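ECL CdiI (Enterobacter cloacae subsp. cloacae, PDB 4NTQ) is the immunity protein of a contact-dependent growth inhibition module, partnering the toxic ribosomal RNase that CdiA delivers into neighbouring bacteria. Local coordinates at residues L36-I41 with Y69-T74; A63-M68 with N75-W80; V81-D86 with K111-R116; E87-Q92 with T131-V136. All blocks are in the same frame, centred on the assembly; numbering follows the deposited sequence.

Interaction 1 (L36-I41 with Y69-T74); sequences LSYWDI and YEPEKT
Two connecting loops meet at the surface here: the link from strand 28-35 into helix 41-58 and the turn of the hairpin between strands 61-65 and 76-85. Tyr38 carries the meeting. Its CG lies anti to the backbone N (chi1 -178°), which lays the ring along the backbone of Tyr69 and Glu70, where it also touches Met68. Over one ring face, toward the rim, sit Tyr69 O and Glu70 N, and the CA of Glu70 makes a CH-pi contact 3.9 Å from the centroid of the Tyr38 ring, 19° off its normal. The side chain of Glu70, bent at chi2 (78°), crosses the ring at about a right angle and brings OE1 to 3.4 Å from Tyr38 CE1. At the phenolic end the flank of the proline ring takes over, with Pro71 CD 3.6 Å from Tyr38 CZ. Ser37 adds a smaller touch, its OG 3.4 Å from CD2 of the Tyr69 ring, whose own hydroxyl is hydrogen-bonded to Glu16. The hairpin turn has its own internal bracing: Glu70 O accepts hydrogen bonds from both Lys73 N, at 2.9 Å, and Thr74 OG1, the latter modelled at a very short 2.4 Å. On the other loop, Asp40 N-caps helix 41-58 through OD2 and Asp43 N. The turn also faces the toxin chain, which is hydrogen-bonded to the backbone of Lys73 and packs Gln181 against Tyr69. Tyr38 thus sets its ring face on the backbone leading into a type I beta turn over 70-73, in the loop of the 61-65/76-85 hairpin.

Interaction 2 (A63-M68 with N75-W80); sequences ALAVSM and NFIFTW
Val66 is the apolar centre of this beta hairpin of strands 61-65 and 76-85: its CG2 lies 3.7 Å from Phe78 CB and meets the indole of Trp80 in plane at the edge, 3.9 Å from CD1 of Trp80. Farther toward the turn, the selenomethionine Met68 lies alongside Ile77, folded at chi2 and chi3 so that its CE comes 3.7 Å from Ile77 CD1. Strand 2-6 and strand 28-35 supply Ile4 and Leu32 against Val66, while Phe78 and Trp80 also pack on Thr201 and Arg222 of the toxin chain, respectively. The backbone ladder binds the strands. Leu64 and Trp80 form an antiparallel hydrogen-bonded pair, with Leu64 N 2.7 Å from Trp80 O and Trp80 N 2.9 Å from Leu64 O. Ala65 and Thr79, a non-hydrogen-bonded pair, are the last regular one. Past the strand end an almost straight bond from Val66 N to Phe78 O (174°) continues the ladder, and then a side chain takes it up: Phe78 N donates to Ser67 OG at 3.0 Å and 162°. That hydroxyl, set between its own backbone N and carbonyl carbon (chi1 71°), also lies 2.5 Å from a water, and the same water donates to Phe76 O at 2.8 Å.

Interaction 3 (V81-D86 with K111-R116); sequences VLYFED and KFIESR
The phenol of Tyr83 donates from OH to Glu114 O at 2.7 Å, approaching nearly along the C=O axis (164°), with that oxygen at the ring edge and in the ring plane. A salt bridge follows at the exposed end of the strand, where Glu85 OE2 lies 3.0 Å from Arg116 NH1; carboxylate and guanidinium planes stand 63° apart, so one oxygen meets one nitrogen instead of a flat two-point pairing. Arg116 has further partners, since its NE forms a salt bridge with Glu128 and the group makes a cation-pi contact with Tyr90. Several interactions thus hold the guanidinium in place, and the two carboxylates would be expected to favour its charge. Inward of the charges, the chain of Arg116 leaves the backbone with CG anti to N (chi1 168°) and stays extended to NE, crossing Tyr83 obliquely. Its CB sits over the middle of the ring, 3.5 Å from the centroid of Tyr83, in a close CH-pi contact. Last comes the apolar end, where Val81 and Ile113 meet tip to tip, Val81 CG1 being 4.0 Å from Ile113 CG2; Ile113 rests as well on Ala63 and Ile96. The loop between strands 88-97 and 129-132, its backbone tied by a tyrosine hydroxyl and its arginine CB set over the face of the same ring, thus runs obliquely over the Val81, Tyr83 and Glu85 face of the antiparallel sheet.

Interaction 4 (E87-Q92 with T131-V136); sequences EKVYVQ and TDLNSV
Glu87, just ahead of strand 88-97, offers its carbonyl to the start of a helix: Leu133 N donates to Glu87 O at 2.9 Å and 157°, from well above the carbonyl plane. Its side chain is bent at chi2 (-72°), carrying the carboxylate obliquely across Leu133, with OE2 3.9 Å from Leu133 CD2. A water gives a weak bond to Glu87 OE1, donates to Asp132 OD2 and accepts from Asn134 N, bridging two nearby acids whose like charges it may help to screen. Lys88 pairs with Asp132 in a non-hydrogen-bonded position, their side chains diverging. This is an antiparallel pairing at the edge of a four-stranded sheet, whose outer strand 129-132 passes straight into helix 133-144. Asp132 is the N-cap, its OD1 taking a weak bond from Ser135 N at 3.4 Å. Ser135 OG reinforces the junction by donating to Asp132 O at 2.9 Å and accepting from Thr131 OG1 at 2.7 Å. Val89 makes the hydrogen-bonded pair with Thr131: Val89 N lies 2.8 Å from Thr131 O, nearly along the C=O axis (178°), and Thr131 N lies 3.0 Å from Val89 O. On the face shared with Thr131, Val89 points CG2 tip to tip at Val136 CG2, 3.9 Å away, and also approaches Leu133; Leu82 and Phe84 of strand 76-85 pack on Val89 as well. Farther along the strand, Gln92 hydrogen-bonds through NE2 to Thr117 O and Glu128 OE2.

Overall arrangement
Interactions 2, 3 and 4 share one antiparallel sheet (61-65, 76-85, 88-97, 129-132 in order), while interaction 1 joins two loops at its far end. Interactions 1 and 2 (centres about 10 Å apart) alternate along the chain, touch through Met68 on Tyr38 and Trp39, and close before 3 and 4 open. Strand 76-85 carries interaction 2 into interaction 3, centres about 14 Å apart. Interactions 3 and 4, centres about 11 Å apart, also alternate, pairing Tyr83 with Tyr90. The centres of 1 and 4 lie about 28 Å apart, across the chain's centre. The toxin chain reaches interactions 1, 2 and 4, so this sheet and its hairpin loop contribute to the surface that meets the toxin.

Interaction 1 (L36-I41 with Y69-T74)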
# COMPACT_ATOMS: atom_id res chain seq x y z
N LEU B 36 13.29 2.98 -2.37
CA LEU B 36 14.19 2.57 -3.44
C LEU B 36 15.38 1.75 -2.95
O LEU B 36 16.33 1.50 -3.70
CB LEU B 36 14.71 3.82 -4.17
CG LEU B 36 13.65 4.78 -4.70
CD1 LEU B 36 14.31 6.06 -5.22
CD2 LEU B 36 12.85 4.11 -5.79
N SER B 37 15.37 1.37 -1.68
CA SER B 37 16.56 0.73 -1.10
C SER B 37 16.85 -0.65 -1.70
O SER B 37 17.98 -1.12 -1.67
CB SER B 37 16.48 0.69 0.43
OG SER B 37 15.41 -0.12 0.86
N TYR B 38 15.83 -1.28 -2.26
CA TYR B 38 15.96 -2.62 -2.85
C TYR B 38 15.58 -2.59 -4.34
O TYR B 38 16.33 -3.06 -5.19
CB TYR B 38 15.08 -3.62 -2.09
CG TYR B 38 15.16 -5.06 -2.56
CD1 TYR B 38 16.28 -5.84 -2.28
CD2 TYR B 38 14.12 -5.64 -3.26
CE1 TYR B 38 16.35 -7.16 -2.70
CE2 TYR B 38 14.18 -6.96 -3.69
CZ TYR B 38 15.30 -7.71 -3.41
OH TYR B 38 15.36 -9.00 -3.83
N TRP B 39 14.42 -2.03 -4.65
CA TRP B 39 13.96 -1.87 -6.03
C TRP B 39 14.12 -0.44 -6.52
O TRP B 39 13.78 0.49 -5.79
CB TRP B 39 12.47 -2.17 -6.11
CG TRP B 39 12.13 -3.62 -6.36
CD1 TRP B 39 12.99 -4.65 -6.54
CD2 TRP B 39 10.81 -4.17 -6.46
NE1 TRP B 39 12.30 -5.82 -6.75
CE2 TRP B 39 10.95 -5.55 -6.71
CE3 TRP B 39 9.53 -3.63 -6.36
CZ2 TRP B 39 9.86 -6.40 -6.86
CZ3 TRP B 39 8.43 -4.48 -6.52
CH2 TRP B 39 8.61 -5.84 -6.76
N ASP B 40 14.60 -0.25 -7.75
CA ASP B 40 14.41 1.05 -8.42
C ASP B 40 13.04 1.06 -9.08
O ASP B 40 12.28 0.10 -8.96
CB ASP B 40 15.53 1.36 -9.43
CG ASP B 40 15.67 0.29 -10.53
OD1 ASP B 40 16.80 0.10 -11.03
OD2 ASP B 40 14.67 -0.34 -10.91
N ILE B 41 12.71 2.15 -9.78
CA ILE B 41 11.37 2.32 -10.36
C ILE B 41 11.14 1.38 -11.55
O ILE B 41 10.03 0.91 -11.79
CB ILE B 41 11.10 3.80 -10.73
CG1 ILE B 41 11.02 4.62 -9.45
CG2 ILE B 41 9.74 3.97 -11.46
CD1 ILE B 41 9.72 4.40 -8.67
N TYR B 69 11.26 -4.54 -0.04
CA TYR B 69 12.60 -4.61 0.52
C TYR B 69 13.09 -6.00 0.26
O TYR B 69 12.38 -6.79 -0.36
CB TYR B 69 12.55 -4.32 2.01
CG TYR B 69 12.06 -2.92 2.32
CD1 TYR B 69 10.71 -2.67 2.54
CD2 TYR B 69 12.95 -1.85 2.37
CE1 TYR B 69 10.26 -1.39 2.82
CE2 TYR B 69 12.52 -0.57 2.65
CZ TYR B 69 11.18 -0.34 2.87
OH TYR B 69 10.75 0.94 3.14
N GLU B 70 14.32 -6.27 0.69
CA GLU B 70 14.84 -7.63 0.73
C GLU B 70 13.75 -8.51 1.31
O GLU B 70 13.33 -8.29 2.45
CB GLU B 70 16.08 -7.68 1.61
CG GLU B 70 16.85 -8.99 1.53
CD GLU B 70 17.70 -9.08 0.28
OE1 GLU B 70 18.34 -8.06 -0.07
OE2 GLU B 70 17.75 -10.16 -0.34
N PRO B 71 13.26 -9.47 0.53
CA PRO B 71 12.14 -10.33 0.96
C PRO B 71 12.36 -11.08 2.29
O PRO B 71 11.39 -11.25 3.03
CB PRO B 71 11.97 -11.30 -0.22
CG PRO B 71 12.48 -10.52 -1.41
CD PRO B 71 13.63 -9.70 -0.88
N GLU B 72 13.58 -11.51 2.59
CA GLU B 72 13.84 -12.20 3.86
C GLU B 72 13.93 -11.22 5.03
O GLU B 72 13.80 -11.61 6.18
CB GLU B 72 15.11 -13.06 3.78
N LYS B 73 14.16 -9.95 4.72
CA LYS B 73 14.25 -8.95 5.78
C LYS B 73 13.00 -8.09 5.83
O LYS B 73 12.96 -7.09 6.52
CB LYS B 73 15.50 -8.08 5.59
N THR B 74 11.98 -8.49 5.09
CA THR B 74 10.76 -7.70 5.00
C THR B 74 9.68 -8.15 5.99
O THR B 74 9.38 -9.33 6.08
CB THR B 74 10.18 -7.76 3.57
OG1 THR B 74 11.16 -7.30 2.64
CG2 THR B 74 8.94 -6.90 3.46

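Interaction 2 (A63-M68 with N75-W80)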
# COMPACT_ATOMS: atom_id res chain seq x y z
N ALA B 63 -2.04 -7.60 -7.90
CA ALA B 63 -1.50 -6.85 -6.78
C ALA B 63 -0.33 -6.03 -7.25
O ALA B 63 0.62 -6.59 -7.82
CB ALA B 63 -1.07 -7.79 -5.68
N LEU B 64 -0.41 -4.71 -7.01
CA LEU B 64 0.65 -3.76 -7.37
C LEU B 64 1.36 -3.29 -6.11
O LEU B 64 0.82 -2.47 -5.37
CB LEU B 64 0.06 -2.52 -8.05
CG LEU B 64 -0.87 -2.73 -9.24
CD1 LEU B 64 -1.41 -1.40 -9.75
CD2 LEU B 64 -0.14 -3.45 -10.34
N ALA B 65 2.58 -3.78 -5.88
CA ALA B 65 3.34 -3.40 -4.70
C ALA B 65 3.83 -1.95 -4.80
O ALA B 65 4.30 -1.52 -5.85
CB ALA B 65 4.53 -4.33 -4.50
N VAL B 66 3.70 -1.20 -3.71
CA VAL B 66 4.24 0.16 -3.70
C VAL B 66 5.25 0.33 -2.58
O VAL B 66 5.57 1.44 -2.15
CB VAL B 66 3.14 1.20 -3.66
CG1 VAL B 66 2.29 1.10 -4.94
CG2 VAL B 66 2.31 1.03 -2.41
N SER B 67 5.75 -0.81 -2.09
CA SER B 67 6.95 -0.83 -1.28
C SER B 67 7.51 -2.23 -1.38
O SER B 67 6.76 -3.19 -1.53
CB SER B 67 6.65 -0.45 0.18
OG SER B 67 5.93 -1.48 0.83
N MSE B 68 8.83 -2.34 -1.27
CA MSE B 68 9.50 -3.61 -1.38
C MSE B 68 10.87 -3.49 -0.74
O MSE B 68 11.54 -2.46 -0.87
CB MSE B 68 9.65 -4.01 -2.84
CG MSE B 68 10.31 -5.37 -3.04
SE MSE B 68 9.22 -6.80 -2.26
CE MSE B 68 7.46 -6.16 -2.89
N ASN B 75 9.11 -7.20 6.72
CA ASN B 75 7.99 -7.50 7.61
C ASN B 75 6.62 -7.34 6.96
O ASN B 75 5.69 -8.08 7.28
CB ASN B 75 8.05 -6.63 8.87
CG ASN B 75 8.96 -7.20 9.91
OD1 ASN B 75 9.09 -8.42 10.05
ND2 ASN B 75 9.62 -6.33 10.66
N PHE B 76 6.51 -6.38 6.05
CA PHE B 76 5.25 -6.11 5.35
C PHE B 76 5.47 -5.17 4.15
O PHE B 76 6.44 -4.43 4.11
CB PHE B 76 4.24 -5.46 6.29
CG PHE B 76 4.68 -4.13 6.84
CD1 PHE B 76 4.38 -2.95 6.16
CD2 PHE B 76 5.38 -4.05 8.02
CE1 PHE B 76 4.77 -1.73 6.67
CE2 PHE B 76 5.76 -2.84 8.54
CZ PHE B 76 5.47 -1.67 7.86
N ILE B 77 4.56 -5.21 3.19
CA ILE B 77 4.62 -4.30 2.07
C ILE B 77 3.24 -3.73 1.80
O ILE B 77 2.23 -4.39 2.07
CB ILE B 77 5.11 -5.01 0.79
CG1 ILE B 77 4.10 -6.08 0.36
CG2 ILE B 77 6.50 -5.59 1.00
CD1 ILE B 77 4.44 -6.81 -0.92
N PHE B 78 3.20 -2.50 1.31
CA PHE B 78 1.94 -1.89 0.90
C PHE B 78 1.66 -2.27 -0.53
O PHE B 78 2.56 -2.31 -1.37
CB PHE B 78 1.97 -0.36 1.04
CG PHE B 78 2.04 0.11 2.45
CD1 PHE B 78 0.89 0.33 3.18
CD2 PHE B 78 3.26 0.33 3.06
CE1 PHE B 78 0.95 0.76 4.49
CE2 PHE B 78 3.33 0.76 4.37
CZ PHE B 78 2.17 0.97 5.09
N THR B 79 0.40 -2.58 -0.81
CA THR B 79 -0.01 -2.90 -2.16
C THR B 79 -1.31 -2.22 -2.50
O THR B 79 -2.09 -1.85 -1.61
CB THR B 79 -0.26 -4.40 -2.32
OG1 THR B 79 -1.41 -4.76 -1.54
CG2 THR B 79 0.95 -5.22 -1.87
N TRP B 80 -1.54 -2.03 -3.79
CA TRP B 80 -2.86 -1.68 -4.29
C TRP B 80 -3.30 -2.85 -5.13
O TRP B 80 -2.55 -3.31 -6.00
CB TRP B 80 -2.82 -0.35 -5.05
CG TRP B 80 -2.59 0.80 -4.07
CD1 TRP B 80 -1.42 1.14 -3.46
CD2 TRP B 80 -3.59 1.70 -3.53
NE1 TRP B 80 -1.61 2.20 -2.61
CE2 TRP B 80 -2.93 2.57 -2.64
CE3 TRP B 80 -4.97 1.86 -3.74
CZ2 TRP B 80 -3.60 3.58 -1.94
CZ3 TRP B 80 -5.63 2.86 -3.05
CH2 TRP B 80 -4.95 3.70 -2.16
O HOH W 1 6.69 -1.78 3.17

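Interaction 3 (V81-D86 with K111-R116)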
# COMPACT_ATOMS: atom_id res chain seq x y z
N VAL B 81 -4.50 -3.35 -4.85
CA VAL B 81 -4.98 -4.61 -5.39
C VAL B 81 -6.17 -4.41 -6.31
O VAL B 81 -7.16 -3.79 -5.92
CB VAL B 81 -5.39 -5.56 -4.25
CG1 VAL B 81 -6.06 -6.79 -4.79
CG2 VAL B 81 -4.18 -5.92 -3.40
N LEU B 82 -6.07 -4.92 -7.53
CA LEU B 82 -7.10 -4.73 -8.55
C LEU B 82 -7.90 -6.01 -8.69
O LEU B 82 -7.33 -7.09 -8.86
CB LEU B 82 -6.48 -4.35 -9.89
CG LEU B 82 -6.02 -2.91 -10.11
CD1 LEU B 82 -5.07 -2.41 -9.04
CD2 LEU B 82 -5.37 -2.78 -11.47
N TYR B 83 -9.22 -5.92 -8.59
CA TYR B 83 -10.06 -7.09 -8.77
C TYR B 83 -10.89 -6.87 -10.02
O TYR B 83 -11.54 -5.85 -10.15
CB TYR B 83 -10.98 -7.28 -7.57
CG TYR B 83 -10.32 -7.76 -6.29
CD1 TYR B 83 -9.99 -9.10 -6.12
CD2 TYR B 83 -10.08 -6.88 -5.23
CE1 TYR B 83 -9.42 -9.55 -4.94
CE2 TYR B 83 -9.49 -7.32 -4.03
CZ TYR B 83 -9.16 -8.66 -3.90
OH TYR B 83 -8.59 -9.12 -2.75
N PHE B 84 -10.86 -7.83 -10.93
CA PHE B 84 -11.57 -7.67 -12.20
C PHE B 84 -12.94 -8.33 -12.22
O PHE B 84 -13.07 -9.53 -11.96
CB PHE B 84 -10.71 -8.22 -13.33
CG PHE B 84 -9.36 -7.60 -13.40
CD1 PHE B 84 -9.20 -6.34 -13.96
CD2 PHE B 84 -8.25 -8.25 -12.89
CE1 PHE B 84 -7.95 -5.73 -14.03
CE2 PHE B 84 -6.98 -7.66 -12.94
CZ PHE B 84 -6.84 -6.39 -13.51
N GLU B 85 -13.98 -7.54 -12.51
CA GLU B 85 -15.32 -8.07 -12.73
C GLU B 85 -15.95 -7.42 -13.95
O GLU B 85 -16.37 -6.25 -13.89
CB GLU B 85 -16.21 -7.85 -11.52
CG GLU B 85 -15.84 -8.73 -10.36
CD GLU B 85 -16.75 -8.53 -9.17
OE1 GLU B 85 -17.98 -8.37 -9.36
OE2 GLU B 85 -16.22 -8.54 -8.05
N ASP B 86 -16.00 -8.19 -15.03
CA ASP B 86 -16.42 -7.68 -16.34
C ASP B 86 -15.60 -6.46 -16.80
O ASP B 86 -14.39 -6.58 -16.96
CB ASP B 86 -17.93 -7.46 -16.35
CG ASP B 86 -18.69 -8.72 -15.96
OD1 ASP B 86 -19.77 -8.60 -15.33
OD2 ASP B 86 -18.19 -9.82 -16.26
N LYS B 111 -0.30 -14.66 -5.46
CA LYS B 111 -0.66 -15.78 -4.59
C LYS B 111 -0.94 -15.33 -3.15
O LYS B 111 -1.63 -16.02 -2.41
CB LYS B 111 0.45 -16.85 -4.57
CG LYS B 111 0.72 -17.56 -5.89
CD LYS B 111 -0.52 -18.29 -6.40
CE LYS B 111 -0.96 -19.41 -5.45
NZ LYS B 111 -2.18 -20.12 -5.94
N PHE B 112 -0.40 -14.18 -2.76
CA PHE B 112 -0.52 -13.73 -1.37
C PHE B 112 -1.78 -12.91 -1.15
O PHE B 112 -2.04 -12.40 -0.07
CB PHE B 112 0.74 -12.97 -0.94
CG PHE B 112 1.96 -13.84 -0.86
CD1 PHE B 112 2.47 -14.24 0.37
CD2 PHE B 112 2.58 -14.30 -2.01
CE1 PHE B 112 3.59 -15.06 0.45
CE2 PHE B 112 3.70 -15.12 -1.95
CZ PHE B 112 4.21 -15.51 -0.71
N ILE B 113 -2.57 -12.82 -2.21
CA ILE B 113 -3.78 -12.02 -2.21
C ILE B 113 -4.93 -12.97 -2.35
O ILE B 113 -4.89 -13.86 -3.21
CB ILE B 113 -3.81 -11.11 -3.46
CG1 ILE B 113 -2.73 -10.02 -3.35
CG2 ILE B 113 -5.21 -10.53 -3.66
CD1 ILE B 113 -2.66 -9.35 -1.99
N GLU B 114 -5.97 -12.82 -1.53
CA GLU B 114 -7.10 -13.71 -1.68
C GLU B 114 -8.29 -12.97 -2.28
O GLU B 114 -8.20 -11.77 -2.57
CB GLU B 114 -7.46 -14.39 -0.37
CG GLU B 114 -8.03 -13.48 0.68
CD GLU B 114 -8.12 -14.18 2.02
OE1 GLU B 114 -7.54 -15.29 2.15
OE2 GLU B 114 -8.76 -13.62 2.93
N SER B 115 -9.39 -13.69 -2.46
CA SER B 115 -10.51 -13.16 -3.22
C SER B 115 -11.08 -11.95 -2.51
O SER B 115 -10.74 -11.68 -1.36
CB SER B 115 -11.57 -14.24 -3.46
OG SER B 115 -12.61 -14.16 -2.51
N ARG B 116 -11.93 -11.22 -3.22
CA ARG B 116 -12.36 -9.90 -2.80
C ARG B 116 -13.42 -9.94 -1.72
O ARG B 116 -14.36 -10.72 -1.81
CB ARG B 116 -12.91 -9.14 -4.01
CG ARG B 116 -13.67 -7.86 -3.68
CD ARG B 116 -14.05 -7.13 -4.97
NE ARG B 116 -14.90 -5.97 -4.73
CZ ARG B 116 -16.19 -5.90 -5.05
NH1 ARG B 116 -16.79 -6.94 -5.63
NH2 ARG B 116 -16.87 -4.80 -4.78

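Interaction 4 (E87-Q92 with T131-V136)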
# COMPACT_ATOMS: atom_id res chain seq x y z
N GLU B 87 -16.25 -5.31 -17.01
CA GLU B 87 -15.55 -4.11 -17.48
C GLU B 87 -15.30 -3.15 -16.34
O GLU B 87 -14.98 -1.98 -16.55
CB GLU B 87 -16.35 -3.40 -18.57
CG GLU B 87 -16.57 -4.23 -19.84
CD GLU B 87 -15.30 -4.39 -20.66
OE1 GLU B 87 -14.61 -3.37 -20.88
OE2 GLU B 87 -15.00 -5.53 -21.06
N LYS B 88 -15.46 -3.64 -15.12
CA LYS B 88 -15.25 -2.83 -13.93
C LYS B 88 -14.11 -3.41 -13.12
O LYS B 88 -13.95 -4.62 -13.05
CB LYS B 88 -16.52 -2.76 -13.09
CG LYS B 88 -16.42 -1.81 -11.89
CD LYS B 88 -17.78 -1.44 -11.29
CE LYS B 88 -18.60 -0.57 -12.24
NZ LYS B 88 -19.84 -0.07 -11.58
N VAL B 89 -13.29 -2.54 -12.53
CA VAL B 89 -12.16 -2.97 -11.73
C VAL B 89 -12.24 -2.33 -10.36
O VAL B 89 -12.24 -1.10 -10.26
CB VAL B 89 -10.82 -2.55 -12.37
CG1 VAL B 89 -9.66 -3.13 -11.57
CG2 VAL B 89 -10.75 -3.03 -13.82
N TYR B 90 -12.32 -3.15 -9.32
CA TYR B 90 -12.31 -2.64 -7.94
C TYR B 90 -10.88 -2.60 -7.46
O TYR B 90 -10.07 -3.45 -7.82
CB TYR B 90 -13.18 -3.49 -7.00
CG TYR B 90 -14.62 -3.54 -7.46
CD1 TYR B 90 -15.51 -2.51 -7.15
CD2 TYR B 90 -15.08 -4.60 -8.23
CE1 TYR B 90 -16.83 -2.55 -7.60
CE2 TYR B 90 -16.40 -4.65 -8.68
CZ TYR B 90 -17.27 -3.62 -8.37
OH TYR B 90 -18.56 -3.67 -8.82
N VAL B 91 -10.57 -1.59 -6.65
CA VAL B 91 -9.23 -1.38 -6.17
C VAL B 91 -9.26 -1.18 -4.67
O VAL B 91 -10.04 -0.37 -4.14
CB VAL B 91 -8.58 -0.12 -6.81
CG1 VAL B 91 -7.10 -0.05 -6.46
CG2 VAL B 91 -8.77 -0.10 -8.32
N GLN B 92 -8.38 -1.90 -3.99
CA GLN B 92 -8.30 -1.85 -2.55
C GLN B 92 -6.84 -1.60 -2.21
O GLN B 92 -5.97 -1.77 -3.06
CB GLN B 92 -8.79 -3.16 -1.93
CG GLN B 92 -10.28 -3.34 -2.10
CD GLN B 92 -10.84 -4.55 -1.36
OE1 GLN B 92 -10.18 -5.14 -0.50
NE2 GLN B 92 -12.06 -4.93 -1.71
N THR B 131 -12.46 1.80 -11.16
CA THR B 131 -12.17 2.36 -12.46
C THR B 131 -12.51 1.31 -13.52
O THR B 131 -12.73 0.15 -13.19
CB THR B 131 -10.70 2.80 -12.57
OG1 THR B 131 -10.50 3.45 -13.82
CG2 THR B 131 -9.73 1.61 -12.47
N ASP B 132 -12.57 1.70 -14.79
CA ASP B 132 -13.00 0.78 -15.84
C ASP B 132 -11.84 -0.09 -16.33
O ASP B 132 -10.67 0.24 -16.12
CB ASP B 132 -13.61 1.56 -17.01
CG ASP B 132 -12.56 2.33 -17.79
OD1 ASP B 132 -11.75 3.03 -17.17
OD2 ASP B 132 -12.54 2.21 -19.02
N LEU B 133 -12.16 -1.22 -16.95
CA LEU B 133 -11.14 -2.14 -17.46
C LEU B 133 -10.21 -1.47 -18.46
O LEU B 133 -9.00 -1.65 -18.38
CB LEU B 133 -11.79 -3.35 -18.12
CG LEU B 133 -10.82 -4.42 -18.61
CD1 LEU B 133 -9.89 -4.82 -17.47
CD2 LEU B 133 -11.61 -5.63 -19.12
N ASN B 134 -10.78 -0.70 -19.39
CA ASN B 134 -9.97 -0.04 -20.41
C ASN B 134 -8.85 0.82 -19.83
O ASN B 134 -7.76 0.90 -20.39
CB ASN B 134 -10.83 0.84 -21.33
CG ASN B 134 -11.51 0.04 -22.44
OD1 ASN B 134 -11.01 -1.00 -22.88
ND2 ASN B 134 -12.65 0.53 -22.89
N SER B 135 -9.12 1.45 -18.69
CA SER B 135 -8.13 2.37 -18.16
C SER B 135 -6.98 1.56 -17.56
O SER B 135 -5.83 2.00 -17.54
CB SER B 135 -8.74 3.35 -17.15
OG SER B 135 -9.12 2.66 -15.99
N VAL B 136 -7.28 0.35 -17.10
CA VAL B 136 -6.24 -0.54 -16.59
C VAL B 136 -5.43 -1.14 -17.73
O VAL B 136 -4.21 -1.26 -17.65
CB VAL B 136 -6.82 -1.66 -15.71
CG1 VAL B 136 -5.73 -2.64 -15.31
CG2 VAL B 136 -7.49 -1.06 -14.48
O HOH W 2 -13.48 -0.45 -19.74